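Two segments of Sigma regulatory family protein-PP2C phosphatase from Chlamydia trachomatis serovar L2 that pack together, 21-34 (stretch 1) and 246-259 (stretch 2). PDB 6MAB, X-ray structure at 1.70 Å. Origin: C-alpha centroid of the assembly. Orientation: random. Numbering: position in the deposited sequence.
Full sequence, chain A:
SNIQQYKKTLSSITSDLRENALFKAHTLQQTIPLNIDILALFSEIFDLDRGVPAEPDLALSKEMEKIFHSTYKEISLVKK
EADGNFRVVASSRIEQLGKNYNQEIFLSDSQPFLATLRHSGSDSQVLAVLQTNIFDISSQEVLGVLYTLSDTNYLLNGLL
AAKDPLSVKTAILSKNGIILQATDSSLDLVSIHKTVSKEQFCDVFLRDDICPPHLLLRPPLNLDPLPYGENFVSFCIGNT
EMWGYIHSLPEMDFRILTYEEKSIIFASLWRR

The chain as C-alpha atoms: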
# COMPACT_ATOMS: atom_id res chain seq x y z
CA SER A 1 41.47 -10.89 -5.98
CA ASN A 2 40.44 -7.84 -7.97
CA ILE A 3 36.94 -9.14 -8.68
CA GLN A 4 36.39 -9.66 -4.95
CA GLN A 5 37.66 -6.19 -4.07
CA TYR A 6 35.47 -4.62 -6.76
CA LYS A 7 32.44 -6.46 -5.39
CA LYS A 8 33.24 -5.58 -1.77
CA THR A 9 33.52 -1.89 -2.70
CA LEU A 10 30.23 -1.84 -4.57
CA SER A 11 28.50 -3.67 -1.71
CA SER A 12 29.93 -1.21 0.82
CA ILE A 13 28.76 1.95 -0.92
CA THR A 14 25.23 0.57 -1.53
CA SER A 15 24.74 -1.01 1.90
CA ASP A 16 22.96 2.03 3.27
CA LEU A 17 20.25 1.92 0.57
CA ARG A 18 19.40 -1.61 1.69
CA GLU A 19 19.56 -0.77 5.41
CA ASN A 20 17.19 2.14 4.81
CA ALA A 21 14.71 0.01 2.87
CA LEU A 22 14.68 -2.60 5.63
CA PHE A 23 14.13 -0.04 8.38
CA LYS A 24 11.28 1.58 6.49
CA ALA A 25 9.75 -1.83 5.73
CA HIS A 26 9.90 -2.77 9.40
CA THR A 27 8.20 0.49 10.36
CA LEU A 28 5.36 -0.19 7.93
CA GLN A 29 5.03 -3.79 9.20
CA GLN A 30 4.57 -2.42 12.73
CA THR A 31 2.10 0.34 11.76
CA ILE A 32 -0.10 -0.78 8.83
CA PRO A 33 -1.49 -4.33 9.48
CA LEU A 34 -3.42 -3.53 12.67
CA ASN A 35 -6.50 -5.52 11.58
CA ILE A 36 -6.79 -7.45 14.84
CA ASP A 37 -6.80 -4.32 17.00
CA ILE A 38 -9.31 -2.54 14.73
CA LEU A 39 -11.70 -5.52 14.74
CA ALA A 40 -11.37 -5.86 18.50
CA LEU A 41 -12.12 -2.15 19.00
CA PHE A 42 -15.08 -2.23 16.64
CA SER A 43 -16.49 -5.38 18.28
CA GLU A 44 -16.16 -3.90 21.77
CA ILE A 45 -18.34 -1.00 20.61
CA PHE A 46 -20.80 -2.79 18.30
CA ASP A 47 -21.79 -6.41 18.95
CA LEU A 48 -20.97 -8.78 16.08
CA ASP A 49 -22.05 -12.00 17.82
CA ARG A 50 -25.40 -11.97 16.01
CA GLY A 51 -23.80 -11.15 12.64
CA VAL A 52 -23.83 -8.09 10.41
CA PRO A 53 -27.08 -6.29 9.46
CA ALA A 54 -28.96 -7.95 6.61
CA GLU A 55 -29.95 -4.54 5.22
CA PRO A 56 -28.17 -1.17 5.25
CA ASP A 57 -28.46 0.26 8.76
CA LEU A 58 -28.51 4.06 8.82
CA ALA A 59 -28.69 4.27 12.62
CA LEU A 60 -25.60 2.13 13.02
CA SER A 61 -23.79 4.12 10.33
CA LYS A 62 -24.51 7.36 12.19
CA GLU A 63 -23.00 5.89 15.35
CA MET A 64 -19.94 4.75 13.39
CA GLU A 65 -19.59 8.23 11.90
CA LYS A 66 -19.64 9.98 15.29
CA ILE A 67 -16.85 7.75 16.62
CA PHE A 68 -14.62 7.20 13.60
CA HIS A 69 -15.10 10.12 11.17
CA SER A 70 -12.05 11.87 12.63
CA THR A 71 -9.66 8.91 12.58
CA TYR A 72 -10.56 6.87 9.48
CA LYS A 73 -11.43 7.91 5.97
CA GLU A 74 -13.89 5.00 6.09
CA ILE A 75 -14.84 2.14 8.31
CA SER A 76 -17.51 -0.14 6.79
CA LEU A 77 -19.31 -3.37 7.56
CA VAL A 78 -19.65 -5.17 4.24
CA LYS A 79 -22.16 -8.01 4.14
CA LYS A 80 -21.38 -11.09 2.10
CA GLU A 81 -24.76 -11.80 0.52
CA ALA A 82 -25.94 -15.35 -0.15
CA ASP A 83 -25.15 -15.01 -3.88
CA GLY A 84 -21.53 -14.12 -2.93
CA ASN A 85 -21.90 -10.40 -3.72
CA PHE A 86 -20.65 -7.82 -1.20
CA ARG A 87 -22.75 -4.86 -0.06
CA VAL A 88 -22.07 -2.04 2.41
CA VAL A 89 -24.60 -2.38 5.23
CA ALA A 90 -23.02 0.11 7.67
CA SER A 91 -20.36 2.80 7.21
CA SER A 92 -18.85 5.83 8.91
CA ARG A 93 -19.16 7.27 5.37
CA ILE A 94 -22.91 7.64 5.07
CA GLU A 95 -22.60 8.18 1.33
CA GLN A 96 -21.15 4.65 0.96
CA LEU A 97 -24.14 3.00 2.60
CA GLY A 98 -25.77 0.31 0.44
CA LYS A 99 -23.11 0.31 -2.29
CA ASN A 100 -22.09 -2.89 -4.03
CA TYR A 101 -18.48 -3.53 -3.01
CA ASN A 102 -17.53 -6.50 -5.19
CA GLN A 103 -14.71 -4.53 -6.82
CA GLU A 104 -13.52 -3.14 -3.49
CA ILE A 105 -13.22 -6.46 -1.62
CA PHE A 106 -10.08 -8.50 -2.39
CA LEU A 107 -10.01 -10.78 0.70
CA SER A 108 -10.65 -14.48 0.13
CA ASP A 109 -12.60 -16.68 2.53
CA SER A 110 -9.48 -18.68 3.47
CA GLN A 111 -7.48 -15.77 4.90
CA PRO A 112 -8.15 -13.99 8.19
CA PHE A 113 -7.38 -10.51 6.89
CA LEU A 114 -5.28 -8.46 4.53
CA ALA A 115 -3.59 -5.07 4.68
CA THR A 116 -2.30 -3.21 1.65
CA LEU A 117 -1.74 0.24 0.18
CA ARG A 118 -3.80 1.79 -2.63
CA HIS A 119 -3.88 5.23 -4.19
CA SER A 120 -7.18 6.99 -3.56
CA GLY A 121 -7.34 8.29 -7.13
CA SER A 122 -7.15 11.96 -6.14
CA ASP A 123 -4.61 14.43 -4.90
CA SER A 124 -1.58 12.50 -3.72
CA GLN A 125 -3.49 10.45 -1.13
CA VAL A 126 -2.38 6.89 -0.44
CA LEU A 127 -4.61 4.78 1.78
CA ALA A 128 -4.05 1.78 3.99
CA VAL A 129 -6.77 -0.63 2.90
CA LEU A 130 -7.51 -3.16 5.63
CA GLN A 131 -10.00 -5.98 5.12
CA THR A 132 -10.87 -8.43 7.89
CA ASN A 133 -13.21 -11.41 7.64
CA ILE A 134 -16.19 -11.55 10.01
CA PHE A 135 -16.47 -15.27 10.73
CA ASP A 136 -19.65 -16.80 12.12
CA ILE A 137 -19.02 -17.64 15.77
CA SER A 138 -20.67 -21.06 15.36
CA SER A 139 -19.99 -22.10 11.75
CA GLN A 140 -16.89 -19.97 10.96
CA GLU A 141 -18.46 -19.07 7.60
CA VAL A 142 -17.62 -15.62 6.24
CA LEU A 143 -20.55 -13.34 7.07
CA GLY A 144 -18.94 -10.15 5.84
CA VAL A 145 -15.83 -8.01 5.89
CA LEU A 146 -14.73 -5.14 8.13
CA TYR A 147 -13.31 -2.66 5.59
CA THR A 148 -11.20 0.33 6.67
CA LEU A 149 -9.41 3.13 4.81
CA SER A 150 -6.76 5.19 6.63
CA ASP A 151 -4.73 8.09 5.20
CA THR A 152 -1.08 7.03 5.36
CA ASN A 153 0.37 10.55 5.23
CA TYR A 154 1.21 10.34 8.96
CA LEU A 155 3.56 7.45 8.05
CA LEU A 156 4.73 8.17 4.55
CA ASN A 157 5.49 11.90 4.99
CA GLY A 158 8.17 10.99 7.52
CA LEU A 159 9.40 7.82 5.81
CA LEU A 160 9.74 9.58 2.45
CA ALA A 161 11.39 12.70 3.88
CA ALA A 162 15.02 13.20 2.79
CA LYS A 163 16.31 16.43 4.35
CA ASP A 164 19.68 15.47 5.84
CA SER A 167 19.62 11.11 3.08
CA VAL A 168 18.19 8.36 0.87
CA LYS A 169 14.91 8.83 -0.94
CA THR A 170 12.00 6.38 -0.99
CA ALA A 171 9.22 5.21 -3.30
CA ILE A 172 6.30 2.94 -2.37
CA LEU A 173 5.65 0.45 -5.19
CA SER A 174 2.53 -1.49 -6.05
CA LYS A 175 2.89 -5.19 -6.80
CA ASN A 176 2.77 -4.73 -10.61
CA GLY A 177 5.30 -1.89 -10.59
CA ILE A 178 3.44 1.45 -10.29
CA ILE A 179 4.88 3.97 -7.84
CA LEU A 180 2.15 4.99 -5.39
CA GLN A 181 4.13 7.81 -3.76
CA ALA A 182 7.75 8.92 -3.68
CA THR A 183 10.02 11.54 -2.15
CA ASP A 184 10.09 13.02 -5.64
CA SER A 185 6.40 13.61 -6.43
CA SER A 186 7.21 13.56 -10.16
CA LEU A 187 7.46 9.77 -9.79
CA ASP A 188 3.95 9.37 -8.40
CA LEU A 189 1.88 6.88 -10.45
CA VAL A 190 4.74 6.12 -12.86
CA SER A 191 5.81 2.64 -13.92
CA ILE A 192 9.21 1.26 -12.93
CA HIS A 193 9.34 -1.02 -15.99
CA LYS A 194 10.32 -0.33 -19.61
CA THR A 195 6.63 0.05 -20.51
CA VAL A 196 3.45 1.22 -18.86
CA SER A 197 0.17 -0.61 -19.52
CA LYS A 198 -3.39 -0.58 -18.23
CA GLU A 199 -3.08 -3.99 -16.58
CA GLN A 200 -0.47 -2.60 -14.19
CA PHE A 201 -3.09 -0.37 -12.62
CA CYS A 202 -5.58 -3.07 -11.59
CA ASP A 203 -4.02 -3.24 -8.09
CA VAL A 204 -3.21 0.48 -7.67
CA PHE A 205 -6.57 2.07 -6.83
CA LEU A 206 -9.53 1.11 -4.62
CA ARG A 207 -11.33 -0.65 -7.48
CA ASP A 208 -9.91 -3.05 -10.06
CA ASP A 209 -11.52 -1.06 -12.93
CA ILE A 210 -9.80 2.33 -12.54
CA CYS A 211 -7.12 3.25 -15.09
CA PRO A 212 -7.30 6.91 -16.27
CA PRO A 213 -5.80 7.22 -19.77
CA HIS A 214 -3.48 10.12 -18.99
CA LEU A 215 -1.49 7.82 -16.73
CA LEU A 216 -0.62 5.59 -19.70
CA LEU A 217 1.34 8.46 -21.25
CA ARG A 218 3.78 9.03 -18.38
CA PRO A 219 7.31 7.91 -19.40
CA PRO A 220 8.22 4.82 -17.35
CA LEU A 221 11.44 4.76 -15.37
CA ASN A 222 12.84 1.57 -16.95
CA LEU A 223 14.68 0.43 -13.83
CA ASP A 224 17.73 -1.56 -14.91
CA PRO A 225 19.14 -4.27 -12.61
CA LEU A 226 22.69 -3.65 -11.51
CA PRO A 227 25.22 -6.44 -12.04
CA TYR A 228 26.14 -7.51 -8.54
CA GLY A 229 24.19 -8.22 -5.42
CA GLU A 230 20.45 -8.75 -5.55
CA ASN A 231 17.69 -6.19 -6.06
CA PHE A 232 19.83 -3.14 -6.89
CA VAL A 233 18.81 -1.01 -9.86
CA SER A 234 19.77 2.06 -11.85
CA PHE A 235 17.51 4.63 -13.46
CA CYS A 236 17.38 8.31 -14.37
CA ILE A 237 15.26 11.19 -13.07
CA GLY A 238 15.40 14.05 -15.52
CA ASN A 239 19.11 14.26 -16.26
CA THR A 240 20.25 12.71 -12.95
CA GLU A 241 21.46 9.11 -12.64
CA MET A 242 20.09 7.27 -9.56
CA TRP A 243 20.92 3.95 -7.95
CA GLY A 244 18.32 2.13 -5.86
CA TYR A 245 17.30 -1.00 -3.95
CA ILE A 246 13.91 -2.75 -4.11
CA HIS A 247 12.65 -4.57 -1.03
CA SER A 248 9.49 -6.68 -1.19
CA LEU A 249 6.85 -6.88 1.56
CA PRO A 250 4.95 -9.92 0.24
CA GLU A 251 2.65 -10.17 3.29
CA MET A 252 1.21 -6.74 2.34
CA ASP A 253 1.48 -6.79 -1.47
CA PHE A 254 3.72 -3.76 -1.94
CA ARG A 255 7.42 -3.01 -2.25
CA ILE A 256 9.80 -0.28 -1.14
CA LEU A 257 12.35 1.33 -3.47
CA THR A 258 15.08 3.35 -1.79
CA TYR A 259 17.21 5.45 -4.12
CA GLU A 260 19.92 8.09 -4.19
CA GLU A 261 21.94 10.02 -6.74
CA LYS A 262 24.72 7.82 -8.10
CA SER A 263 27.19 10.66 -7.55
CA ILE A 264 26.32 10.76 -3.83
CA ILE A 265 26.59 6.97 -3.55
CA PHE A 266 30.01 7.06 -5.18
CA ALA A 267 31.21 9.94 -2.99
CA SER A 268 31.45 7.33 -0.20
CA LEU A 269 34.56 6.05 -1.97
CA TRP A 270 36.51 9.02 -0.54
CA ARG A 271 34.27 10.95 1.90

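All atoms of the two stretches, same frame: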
# COMPACT_ATOMS: atom_id res chain seq x y z
N ALA A 21 15.92 0.69 3.32
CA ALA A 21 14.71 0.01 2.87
C ALA A 21 14.19 -0.93 3.95
O ALA A 21 12.99 -1.00 4.22
CB ALA A 21 14.98 -0.75 1.58
N LEU A 22 15.11 -1.65 4.61
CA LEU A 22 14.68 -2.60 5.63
C LEU A 22 14.09 -1.89 6.83
O LEU A 22 13.10 -2.35 7.40
CB LEU A 22 15.86 -3.47 6.06
CG LEU A 22 16.50 -4.35 4.97
CD1 LEU A 22 17.64 -5.16 5.57
CD2 LEU A 22 15.48 -5.26 4.31
N PHE A 23 14.69 -0.77 7.25
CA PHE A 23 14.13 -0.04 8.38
C PHE A 23 12.75 0.48 8.06
O PHE A 23 11.84 0.45 8.90
CB PHE A 23 15.03 1.12 8.80
CG PHE A 23 14.37 2.08 9.75
CD1 PHE A 23 14.47 1.90 11.12
CD2 PHE A 23 13.63 3.15 9.28
CE1 PHE A 23 13.85 2.76 11.99
CE2 PHE A 23 13.00 4.02 10.15
CZ PHE A 23 13.12 3.83 11.52
N LYS A 24 12.58 1.03 6.85
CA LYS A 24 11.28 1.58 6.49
C LYS A 24 10.24 0.48 6.37
O LYS A 24 9.09 0.65 6.80
CB LYS A 24 11.41 2.40 5.19
CG LYS A 24 12.33 3.61 5.35
CD LYS A 24 12.64 4.26 4.00
CE LYS A 24 13.77 5.28 4.06
NZ LYS A 24 13.41 6.49 4.81
N ALA A 25 10.63 -0.67 5.81
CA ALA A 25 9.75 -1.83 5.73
C ALA A 25 9.30 -2.27 7.11
O ALA A 25 8.13 -2.57 7.33
CB ALA A 25 10.46 -2.99 5.02
N HIS A 26 10.24 -2.34 8.06
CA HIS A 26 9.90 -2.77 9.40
C HIS A 26 8.93 -1.80 10.05
O HIS A 26 7.98 -2.21 10.74
CB HIS A 26 11.17 -2.91 10.23
CG HIS A 26 10.92 -3.12 11.69
ND1 HIS A 26 10.62 -4.35 12.22
CD2 HIS A 26 10.93 -2.25 12.73
CE1 HIS A 26 10.46 -4.24 13.53
NE2 HIS A 26 10.64 -2.97 13.86
N THR A 27 9.12 -0.50 9.82
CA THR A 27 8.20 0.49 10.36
C THR A 27 6.79 0.26 9.82
O THR A 27 5.81 0.25 10.58
CB THR A 27 8.69 1.91 10.03
OG1 THR A 27 9.97 2.13 10.65
CG2 THR A 27 7.72 2.96 10.55
N LEU A 28 6.67 0.06 8.51
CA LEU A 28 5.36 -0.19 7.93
C LEU A 28 4.75 -1.51 8.42
O LEU A 28 3.53 -1.59 8.59
CB LEU A 28 5.48 -0.14 6.41
CG LEU A 28 5.84 1.25 5.87
CD1 LEU A 28 6.14 1.17 4.37
CD2 LEU A 28 4.74 2.27 6.12
N GLN A 29 5.57 -2.54 8.68
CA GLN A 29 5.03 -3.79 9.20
C GLN A 29 4.46 -3.61 10.60
O GLN A 29 3.50 -4.30 10.99
CB GLN A 29 6.12 -4.87 9.19
CG GLN A 29 6.41 -5.43 7.82
CD GLN A 29 7.74 -6.18 7.74
OE1 GLN A 29 8.47 -6.29 8.73
NE2 GLN A 29 8.06 -6.70 6.56
N GLN A 30 5.02 -2.67 11.37
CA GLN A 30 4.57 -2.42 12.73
C GLN A 30 3.36 -1.49 12.78
O GLN A 30 2.61 -1.52 13.78
CB GLN A 30 5.72 -1.82 13.54
CG GLN A 30 6.90 -2.77 13.71
CD GLN A 30 6.47 -4.12 14.28
OE1 GLN A 30 6.79 -5.17 13.73
NE2 GLN A 30 5.72 -4.08 15.38
N THR A 31 3.10 -0.71 11.72
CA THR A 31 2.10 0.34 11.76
C THR A 31 0.90 0.13 10.84
O THR A 31 -0.17 0.64 11.15
CB THR A 31 2.75 1.69 11.39
OG1 THR A 31 3.41 1.57 10.13
CG2 THR A 31 3.77 2.10 12.43
N ILE A 32 1.04 -0.61 9.74
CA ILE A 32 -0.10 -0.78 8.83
C ILE A 32 -1.05 -1.93 9.20
O ILE A 32 -2.27 -1.70 9.30
CB ILE A 32 0.40 -0.94 7.39
CG1 ILE A 32 1.13 0.33 6.94
CG2 ILE A 32 -0.77 -1.25 6.45
CD1 ILE A 32 0.30 1.57 6.90
N PRO A 33 -0.57 -3.18 9.38
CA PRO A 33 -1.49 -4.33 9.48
C PRO A 33 -2.04 -4.53 10.89
O PRO A 33 -1.81 -5.57 11.54
CB PRO A 33 -0.60 -5.49 9.01
CG PRO A 33 0.76 -5.14 9.56
CD PRO A 33 0.84 -3.63 9.42
N LEU A 34 -2.81 -3.55 11.34
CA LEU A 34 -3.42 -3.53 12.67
C LEU A 34 -4.87 -4.03 12.66
O LEU A 34 -5.68 -3.65 13.53
CB LEU A 34 -3.35 -2.12 13.24
CG LEU A 34 -1.92 -1.56 13.36
CD1 LEU A 34 -1.96 -0.15 13.95
CD2 LEU A 34 -1.02 -2.48 14.17
N ILE A 246 15.33 -2.41 -4.21
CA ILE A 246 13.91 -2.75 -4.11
C ILE A 246 13.74 -3.87 -3.09
O ILE A 246 14.28 -4.97 -3.25
CB ILE A 246 13.30 -3.18 -5.45
CG1 ILE A 246 13.38 -2.04 -6.45
CG2 ILE A 246 11.85 -3.59 -5.26
CD1 ILE A 246 13.07 -2.49 -7.87
N HIS A 247 12.96 -3.59 -2.05
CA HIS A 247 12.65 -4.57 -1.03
C HIS A 247 11.17 -4.93 -1.05
O HIS A 247 10.32 -4.04 -1.00
CB HIS A 247 13.00 -4.05 0.35
CG HIS A 247 12.57 -4.98 1.43
ND1 HIS A 247 13.10 -6.24 1.57
CD2 HIS A 247 11.60 -4.86 2.37
CE1 HIS A 247 12.50 -6.85 2.58
NE2 HIS A 247 11.60 -6.03 3.09
N SER A 248 10.88 -6.23 -1.10
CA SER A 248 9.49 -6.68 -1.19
C SER A 248 8.90 -6.97 0.19
O SER A 248 9.55 -7.58 1.04
CB SER A 248 9.41 -7.93 -2.06
OG SER A 248 9.69 -7.59 -3.41
N LEU A 249 7.65 -6.52 0.40
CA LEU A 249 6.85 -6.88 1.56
C LEU A 249 5.70 -7.78 1.10
O LEU A 249 4.55 -7.32 0.97
CB LEU A 249 6.27 -5.67 2.29
CG LEU A 249 7.23 -4.65 2.88
CD1 LEU A 249 7.73 -3.68 1.82
CD2 LEU A 249 6.52 -3.92 4.01
N PRO A 250 5.98 -9.05 0.83
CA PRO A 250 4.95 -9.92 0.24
C PRO A 250 3.70 -10.04 1.09
O PRO A 250 2.60 -10.14 0.53
CB PRO A 250 5.68 -11.26 0.09
CG PRO A 250 6.78 -11.23 1.11
CD PRO A 250 7.20 -9.79 1.20
N GLU A 251 3.82 -10.03 2.42
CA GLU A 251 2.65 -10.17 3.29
C GLU A 251 1.75 -8.93 3.29
O GLU A 251 0.75 -8.93 4.02
CB GLU A 251 3.09 -10.51 4.72
CG GLU A 251 3.71 -9.37 5.52
CD GLU A 251 5.05 -8.93 4.98
OE1 GLU A 251 5.70 -9.74 4.28
OE2 GLU A 251 5.44 -7.77 5.24
N MET A 252 2.09 -7.89 2.51
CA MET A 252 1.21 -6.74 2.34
C MET A 252 1.12 -6.28 0.89
O MET A 252 0.49 -5.24 0.61
CB MET A 252 1.69 -5.60 3.24
CG MET A 252 1.28 -5.80 4.69
SD MET A 252 1.37 -4.21 5.51
CE MET A 252 3.10 -3.97 5.74
N ASP A 253 1.72 -7.00 -0.05
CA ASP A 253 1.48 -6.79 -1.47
C ASP A 253 1.95 -5.41 -1.93
O ASP A 253 1.32 -4.78 -2.79
CB ASP A 253 0.00 -7.00 -1.82
CG ASP A 253 -0.25 -8.31 -2.54
OD1 ASP A 253 0.71 -9.03 -2.86
OD2 ASP A 253 -1.44 -8.62 -2.80
N PHE A 254 3.05 -4.92 -1.37
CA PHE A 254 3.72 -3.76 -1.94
C PHE A 254 5.21 -3.89 -1.68
O PHE A 254 5.66 -4.79 -0.97
CB PHE A 254 3.13 -2.44 -1.40
CG PHE A 254 3.41 -2.17 0.03
CD1 PHE A 254 4.54 -1.48 0.39
CD2 PHE A 254 2.48 -2.51 1.02
CE1 PHE A 254 4.81 -1.19 1.72
CE2 PHE A 254 2.75 -2.22 2.36
CZ PHE A 254 3.91 -1.56 2.70
N ARG A 255 5.98 -2.99 -2.30
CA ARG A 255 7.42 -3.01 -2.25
C ARG A 255 7.91 -1.63 -1.88
O ARG A 255 7.18 -0.65 -1.99
CB ARG A 255 8.04 -3.44 -3.60
CG ARG A 255 7.46 -4.71 -4.20
CD ARG A 255 8.49 -5.47 -5.04
NE ARG A 255 8.53 -5.07 -6.44
CZ ARG A 255 9.46 -5.46 -7.29
NH1 ARG A 255 10.45 -6.26 -6.89
NH2 ARG A 255 9.43 -5.06 -8.56
N ILE A 256 9.16 -1.55 -1.46
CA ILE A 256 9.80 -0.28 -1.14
C ILE A 256 11.04 -0.15 -2.01
O ILE A 256 11.87 -1.07 -2.06
CB ILE A 256 10.18 -0.18 0.35
CG1 ILE A 256 8.93 -0.14 1.23
CG2 ILE A 256 10.97 1.07 0.63
CD1 ILE A 256 9.25 -0.37 2.69
N LEU A 257 11.16 0.98 -2.69
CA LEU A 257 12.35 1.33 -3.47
C LEU A 257 13.05 2.46 -2.72
O LEU A 257 12.48 3.54 -2.57
CB LEU A 257 11.96 1.80 -4.88
CG LEU A 257 13.09 2.45 -5.69
CD1 LEU A 257 14.18 1.48 -6.10
CD2 LEU A 257 12.48 3.12 -6.93
N THR A 258 14.27 2.22 -2.23
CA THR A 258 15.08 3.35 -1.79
C THR A 258 16.05 3.73 -2.91
O THR A 258 16.44 2.88 -3.71
CB THR A 258 15.84 3.02 -0.51
OG1 THR A 258 16.52 1.78 -0.69
CG2 THR A 258 14.86 2.92 0.66
N TYR A 259 16.39 5.01 -3.00
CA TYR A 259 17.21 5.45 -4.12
C TYR A 259 17.96 6.70 -3.72
O TYR A 259 17.60 7.39 -2.75
CB TYR A 259 16.37 5.65 -5.41
CG TYR A 259 15.32 6.77 -5.36
CD1 TYR A 259 14.08 6.55 -4.78
CD2 TYR A 259 15.58 8.04 -5.88
CE1 TYR A 259 13.11 7.56 -4.71
CE2 TYR A 259 14.61 9.05 -5.82
CZ TYR A 259 13.39 8.79 -5.23
OH TYR A 259 12.42 9.79 -5.13
O HOH W 1 10.22 -7.00 5.28

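The contact is a helix laid on a β-hairpin, burying 626 Å² summed over both sides. Helix 21-31 runs at 22° to strand 246-249 and at 146° to strand 254-259, with axial separations of 9.1 and 8.8 Å. The strands are paired through His247 N to Ile256 O (2.7 Å), Ile256 N to His247 O (2.8 Å) and Leu249 N to Phe254 O (3.0 Å), and His247, Leu249, Phe254, Ile256 and Thr258 all direct their CA-to-CB bonds toward the helix.

Two alanines make the close fit possible. Ala25 offers a shallow surface on which the tip of Ile256 rests: Ile256 CD1 lies 3.4 Å from Ala25 CA and 3.7 Å from Ala25 CB. The same CB meets His247 CD2 at 3.4 Å. One turn earlier, Ala21 admits the β-branched Thr258, whose CG2 comes within 3.6 Å of Ala21 N. This is also where the backbones draw nearest, with 5.7 Å between Ala21 CA and Thr258 CA.

Leu22 points its CA-to-CB bond away, yet its m,t rotamer brings CD2 back over the His247 face, 3.9 Å from the ring centroid and 17° off the normal, a CH-π contact. Further along, Leu28 CD1 sits 3.8 Å from Phe254 CE1, at the ring edge, and 3.9 Å from Ile256 CD1.

At the hairpin turn, Met252 extends along Leu28, Ile32 and Pro33. Its CE approaches Leu28 O at 3.7 Å, while its SD packs against Ile32 CG2 (3.8 Å) and Pro33 CD (4.0 Å); a long, unbranched side chain suits this reach.

Polar contacts lie at the margin. Gln29 NE2 donates a weak hydrogen bond to Glu251 OE2 (3.1 Å, 130°), although Glu251 is poorly ordered. A water bridges Gln29 NE2 (2.5 Å from its oxygen) and His247 NE2 (2.8 Å from that oxygen).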